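Local structure of lipoprotein (Burkholderia cenocepacia, 4QHQ) at residues V14-K25 and A219-I229. The protein binds methionine and probably serves as the lipid-attached, substrate-binding component of an ABC transporter that takes up this nutrient. Residues are numbered along the deposited sequence; the frame is centred on the assembly and turned at random.
Sequences VWQVVQKVAKEK and AYQSPEVKEFI
Val-14 packs as a knob into a hole formed by Tyr-220, Val-225, Phe-228 and Ile-229. Its two methyls divide the work: CG1 lies against the phenol end of Tyr-220, 3.7 Å from CZ, and against CG1 of Val-225, while CG2 meets Ile-229 CG1 and Phe-228 CE2. One turn on, Val-17 has CG1 anti to its own nitrogen (chi1 -177°), which leaves CG2 to sit over a face of the Phe-228 ring, 3.8 Å from the centroid, in a CH-pi contact. Val-18 CG2 touches both Tyr-220 CD2 and Val-225 CG2. Tyr-220 also turns an edge toward the indole face of Trp-15 in an offset edge-to-face pair, planes at 62°, with CD2 3.6 Å from Trp-15 CZ2. A water joins the polar ends of this pair, 2.9 Å from Tyr-220 OH and weakly bonded to Trp-15 NE1, whose stronger partner is Ser-54 OG.

Further along, the backbones close in where the small Ala-22 and Ala-219 meet, CB to CB 3.8 Å. Val-21 straddles the break between the two helices, CG1 on Ala-219 O and CG2 on Glu-224 CB; near the exposed end of segment 14-25, a long salt bridge runs from Lys-25 NZ to Glu-224 OE2, 3.7 Å.

Ser-222 bridges that break. Its OG donates to Ala-219 O (2.8 Å), from above the carbonyl plane, and weakly accepts from Val-225 N as the N-cap of the next helix, just after an inverse gamma turn centred on Gln-221.

Segment 14-25 of helix 10-26 runs nearly antiparallel to 223-229 (164°), which packs against it, while the end of helix 211-220 fits alongside. Trp-15 continues the packing onto strands 2-7 and 30-35, and Tyr-220 reaches strand 72-80, so helix 10-26 and the end of helix 211-220 meet the six-stranded sheet of one lobe of this periplasmic-binding-protein fold.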
loop_
_atom_site.group_PDB
_atom_site.type_symbol
_atom_site.label_atom_id
_atom_site.label_comp_id
_atom_site.label_asym_id
_atom_site.label_seq_id
_atom_site.Cartn_x
_atom_site.Cartn_y
_atom_site.Cartn_z
ATOM N N VAL A 14 13.219 3.988 3.153
ATOM C CA VAL A 14 13.182 3.548 4.546
ATOM C C VAL A 14 14.152 2.406 4.792
ATOM O O VAL A 14 14.871 2.374 5.808
ATOM C CB VAL A 14 11.758 3.094 4.955
ATOM C CG1 VAL A 14 11.766 2.441 6.350
ATOM C CG2 VAL A 14 10.801 4.277 4.902
ATOM N N TRP A 15 14.203 1.484 3.840
ATOM C CA TRP A 15 15.058 0.316 4.006
ATOM C C TRP A 15 16.555 0.605 3.978
ATOM O O TRP A 15 17.327 -0.174 4.526
ATOM C CB TRP A 15 14.655 -0.817 3.059
ATOM C CG TRP A 15 13.584 -1.624 3.689
ATOM C CD1 TRP A 15 12.229 -1.438 3.586
ATOM C CD2 TRP A 15 13.769 -2.695 4.608
ATOM N NE1 TRP A 15 11.568 -2.355 4.368
ATOM C CE2 TRP A 15 12.497 -3.137 5.013
ATOM C CE3 TRP A 15 14.896 -3.328 5.135
ATOM C CZ2 TRP A 15 12.317 -4.195 5.900
ATOM C CZ3 TRP A 15 14.719 -4.378 6.021
ATOM C CH2 TRP A 15 13.441 -4.799 6.394
ATOM N N GLN A 16 16.965 1.730 3.396
ATOM C CA GLN A 16 18.355 2.154 3.521
ATOM C C GLN A 16 18.679 2.444 4.987
ATOM O O GLN A 16 19.768 2.113 5.469
ATOM C CB GLN A 16 18.661 3.370 2.639
ATOM C CG GLN A 16 18.250 3.235 1.175
ATOM C CD GLN A 16 18.732 1.951 0.524
ATOM O OE1 GLN A 16 19.926 1.643 0.531
ATOM N NE2 GLN A 16 17.805 1.196 -0.048
ATOM N N VAL A 17 17.727 3.036 5.703
ATOM C CA VAL A 17 17.915 3.282 7.127
ATOM C C VAL A 17 17.881 1.963 7.905
ATOM O O VAL A 17 18.718 1.730 8.778
ATOM C CB VAL A 17 16.862 4.258 7.687
ATOM C CG1 VAL A 17 17.131 4.553 9.164
ATOM C CG2 VAL A 17 16.858 5.551 6.874
ATOM N N VAL A 18 16.915 1.104 7.589
ATOM C CA VAL A 18 16.796 -0.160 8.305
ATOM C C VAL A 18 18.067 -0.991 8.111
ATOM O O VAL A 18 18.556 -1.641 9.044
ATOM C CB VAL A 18 15.586 -0.979 7.830
ATOM C CG1 VAL A 18 15.464 -2.246 8.664
ATOM C CG2 VAL A 18 14.297 -0.160 7.917
ATOM N N GLN A 19 18.602 -0.966 6.894
ATOM C CA GLN A 19 19.838 -1.674 6.573
ATOM C C GLN A 19 20.968 -1.240 7.495
ATOM O O GLN A 19 21.725 -2.077 8.011
ATOM C CB GLN A 19 20.216 -1.413 5.116
ATOM C CG GLN A 19 21.490 -2.094 4.647
ATOM C CD GLN A 19 21.751 -1.843 3.172
ATOM O OE1 GLN A 19 21.642 -2.750 2.347
ATOM N NE2 GLN A 19 22.086 -0.602 2.833
ATOM N N LYS A 20 21.073 0.068 7.715
ATOM C CA LYS A 20 22.104 0.620 8.584
ATOM C C LYS A 20 21.894 0.210 10.046
ATOM O O LYS A 20 22.826 -0.250 10.706
ATOM C CB LYS A 20 22.152 2.143 8.450
ATOM N N VAL A 21 20.667 0.358 10.537
ATOM C CA VAL A 21 20.331 -0.033 11.903
ATOM C C VAL A 21 20.554 -1.532 12.128
ATOM O O VAL A 21 21.117 -1.942 13.147
ATOM C CB VAL A 21 18.865 0.315 12.234
ATOM C CG1 VAL A 21 18.494 -0.202 13.612
ATOM C CG2 VAL A 21 18.659 1.819 12.165
ATOM N N ALA A 22 20.109 -2.344 11.174
ATOM C CA ALA A 22 20.273 -3.795 11.280
ATOM C C ALA A 22 21.740 -4.180 11.455
ATOM O O ALA A 22 22.076 -5.045 12.261
ATOM C CB ALA A 22 19.682 -4.489 10.067
ATOM N N LYS A 23 22.623 -3.516 10.721
ATOM C CA LYS A 23 24.046 -3.793 10.851
ATOM C C LYS A 23 24.588 -3.327 12.196
ATOM O O LYS A 23 25.237 -4.089 12.909
ATOM C CB LYS A 23 24.827 -3.135 9.716
ATOM C CG LYS A 23 26.333 -3.318 9.826
ATOM C CD LYS A 23 27.039 -2.678 8.643
ATOM C CE LYS A 23 28.546 -2.794 8.774
ATOM N NZ LYS A 23 29.069 -1.935 9.869
ATOM N N GLU A 24 24.306 -2.080 12.550
ATOM C CA GLU A 24 24.922 -1.467 13.721
ATOM C C GLU A 24 24.377 -1.986 15.049
ATOM O O GLU A 24 25.113 -2.107 16.026
ATOM C CB GLU A 24 24.779 0.054 13.656
ATOM C CG GLU A 24 25.440 0.669 12.435
ATOM C CD GLU A 24 25.333 2.179 12.414
ATOM O OE1 GLU A 24 24.672 2.741 13.314
ATOM O OE2 GLU A 24 25.914 2.803 11.501
ATOM N N LYS A 25 23.087 -2.284 15.088
ATOM C CA LYS A 25 22.430 -2.644 16.336
ATOM C C LYS A 25 22.181 -4.144 16.440
ATOM O O LYS A 25 22.155 -4.693 17.538
ATOM C CB LYS A 25 21.105 -1.889 16.478
ATOM C CG LYS A 25 21.240 -0.372 16.574
ATOM C CD LYS A 25 21.749 0.060 17.939
ATOM C CE LYS A 25 21.612 1.564 18.134
ATOM N NZ LYS A 25 22.590 2.338 17.317
ATOM N N ALA A 219 15.143 -3.906 14.099
ATOM C CA ALA A 219 15.838 -2.907 13.285
ATOM C C ALA A 219 14.870 -1.967 12.584
ATOM O O ALA A 219 15.134 -0.774 12.490
ATOM C CB ALA A 219 16.741 -3.579 12.259
ATOM N N TYR A 220 13.758 -2.503 12.088
ATOM C CA TYR A 220 12.776 -1.669 11.429
ATOM C C TYR A 220 12.069 -0.814 12.472
ATOM O O TYR A 220 11.898 0.397 12.292
ATOM C CB TYR A 220 11.755 -2.503 10.657
ATOM C CG TYR A 220 10.968 -1.664 9.663
ATOM C CD1 TYR A 220 10.050 -0.700 10.093
ATOM C CD2 TYR A 220 11.161 -1.821 8.300
ATOM C CE1 TYR A 220 9.347 0.079 9.181
ATOM C CE2 TYR A 220 10.465 -1.051 7.389
ATOM C CZ TYR A 220 9.562 -0.111 7.835
ATOM O OH TYR A 220 8.863 0.645 6.920
ATOM N N GLN A 221 11.656 -1.456 13.561
ATOM C CA GLN A 221 10.858 -0.788 14.587
ATOM C C GLN A 221 11.762 -0.060 15.569
ATOM O O GLN A 221 11.737 -0.311 16.773
ATOM C CB GLN A 221 9.956 -1.796 15.297
ATOM C CG GLN A 221 8.975 -2.483 14.351
ATOM C CD GLN A 221 8.044 -3.447 15.067
ATOM O OE1 GLN A 221 8.307 -3.862 16.198
ATOM N NE2 GLN A 221 6.943 -3.805 14.415
ATOM N N SER A 222 12.557 0.855 15.030
ATOM C CA SER A 222 13.603 1.535 15.777
ATOM C C SER A 222 13.365 3.039 15.785
ATOM O O SER A 222 12.668 3.557 14.915
ATOM C CB SER A 222 14.954 1.245 15.129
ATOM O OG SER A 222 14.966 1.705 13.788
ATOM N N PRO A 223 13.942 3.745 16.772
ATOM C CA PRO A 223 13.811 5.206 16.798
ATOM C C PRO A 223 14.345 5.866 15.525
ATOM O O PRO A 223 13.748 6.833 15.054
ATOM C CB PRO A 223 14.660 5.612 18.006
ATOM C CG PRO A 223 14.636 4.416 18.894
ATOM C CD PRO A 223 14.634 3.231 17.969
ATOM N N GLU A 224 15.448 5.349 14.984
ATOM C CA GLU A 224 16.045 5.912 13.777
ATOM C C GLU A 224 15.071 5.866 12.611
ATOM O O GLU A 224 14.917 6.834 11.871
ATOM C CB GLU A 224 17.319 5.153 13.397
ATOM C CG GLU A 224 18.512 5.404 14.307
ATOM C CD GLU A 224 18.629 4.388 15.432
ATOM O OE1 GLU A 224 17.617 3.725 15.750
ATOM O OE2 GLU A 224 19.738 4.248 15.995
ATOM N N VAL A 225 14.421 4.724 12.445
ATOM C CA VAL A 225 13.472 4.546 11.351
ATOM C C VAL A 225 12.199 5.386 11.543
ATOM O O VAL A 225 11.713 6.016 10.598
ATOM C CB VAL A 225 13.150 3.052 11.159
ATOM C CG1 VAL A 225 12.031 2.854 10.164
ATOM C CG2 VAL A 225 14.396 2.309 10.697
ATOM N N LYS A 226 11.676 5.418 12.767
ATOM C CA LYS A 226 10.506 6.241 13.046
ATOM C C LYS A 226 10.805 7.706 12.755
ATOM O O LYS A 226 9.997 8.398 12.143
ATOM C CB LYS A 226 10.042 6.081 14.492
ATOM C CG LYS A 226 8.970 7.086 14.895
ATOM C CD LYS A 226 8.509 6.877 16.323
ATOM C CE LYS A 226 7.621 5.655 16.432
ATOM N NZ LYS A 226 6.912 5.607 17.745
ATOM N N GLU A 227 11.980 8.161 13.171
ATOM C CA GLU A 227 12.384 9.544 12.933
ATOM C C GLU A 227 12.483 9.821 11.435
ATOM O O GLU A 227 12.038 10.871 10.960
ATOM C CB GLU A 227 13.725 9.829 13.611
ATOM N N PHE A 228 13.057 8.877 10.692
ATOM C CA PHE A 228 13.168 9.033 9.248
ATOM C C PHE A 228 11.788 9.115 8.591
ATOM O O PHE A 228 11.523 10.000 7.779
ATOM C CB PHE A 228 13.991 7.900 8.633
ATOM C CG PHE A 228 14.153 8.017 7.145
ATOM C CD1 PHE A 228 15.085 8.878 6.604
ATOM C CD2 PHE A 228 13.368 7.261 6.292
ATOM C CE1 PHE A 228 15.237 8.983 5.235
ATOM C CE2 PHE A 228 13.509 7.365 4.923
ATOM C CZ PHE A 228 14.451 8.230 4.392
ATOM N N ILE A 229 10.905 8.193 8.955
ATOM C CA ILE A 229 9.554 8.205 8.401
ATOM C C ILE A 229 8.822 9.528 8.646
ATOM O O ILE A 229 8.213 10.087 7.721
ATOM C CB ILE A 229 8.737 7.021 8.937
ATOM C CG1 ILE A 229 9.309 5.713 8.384
ATOM C CG2 ILE A 229 7.270 7.171 8.563
ATOM C CD1 ILE A 229 8.659 4.471 8.957
HETATM O O HOH W 1 8.942 -0.474 4.211
#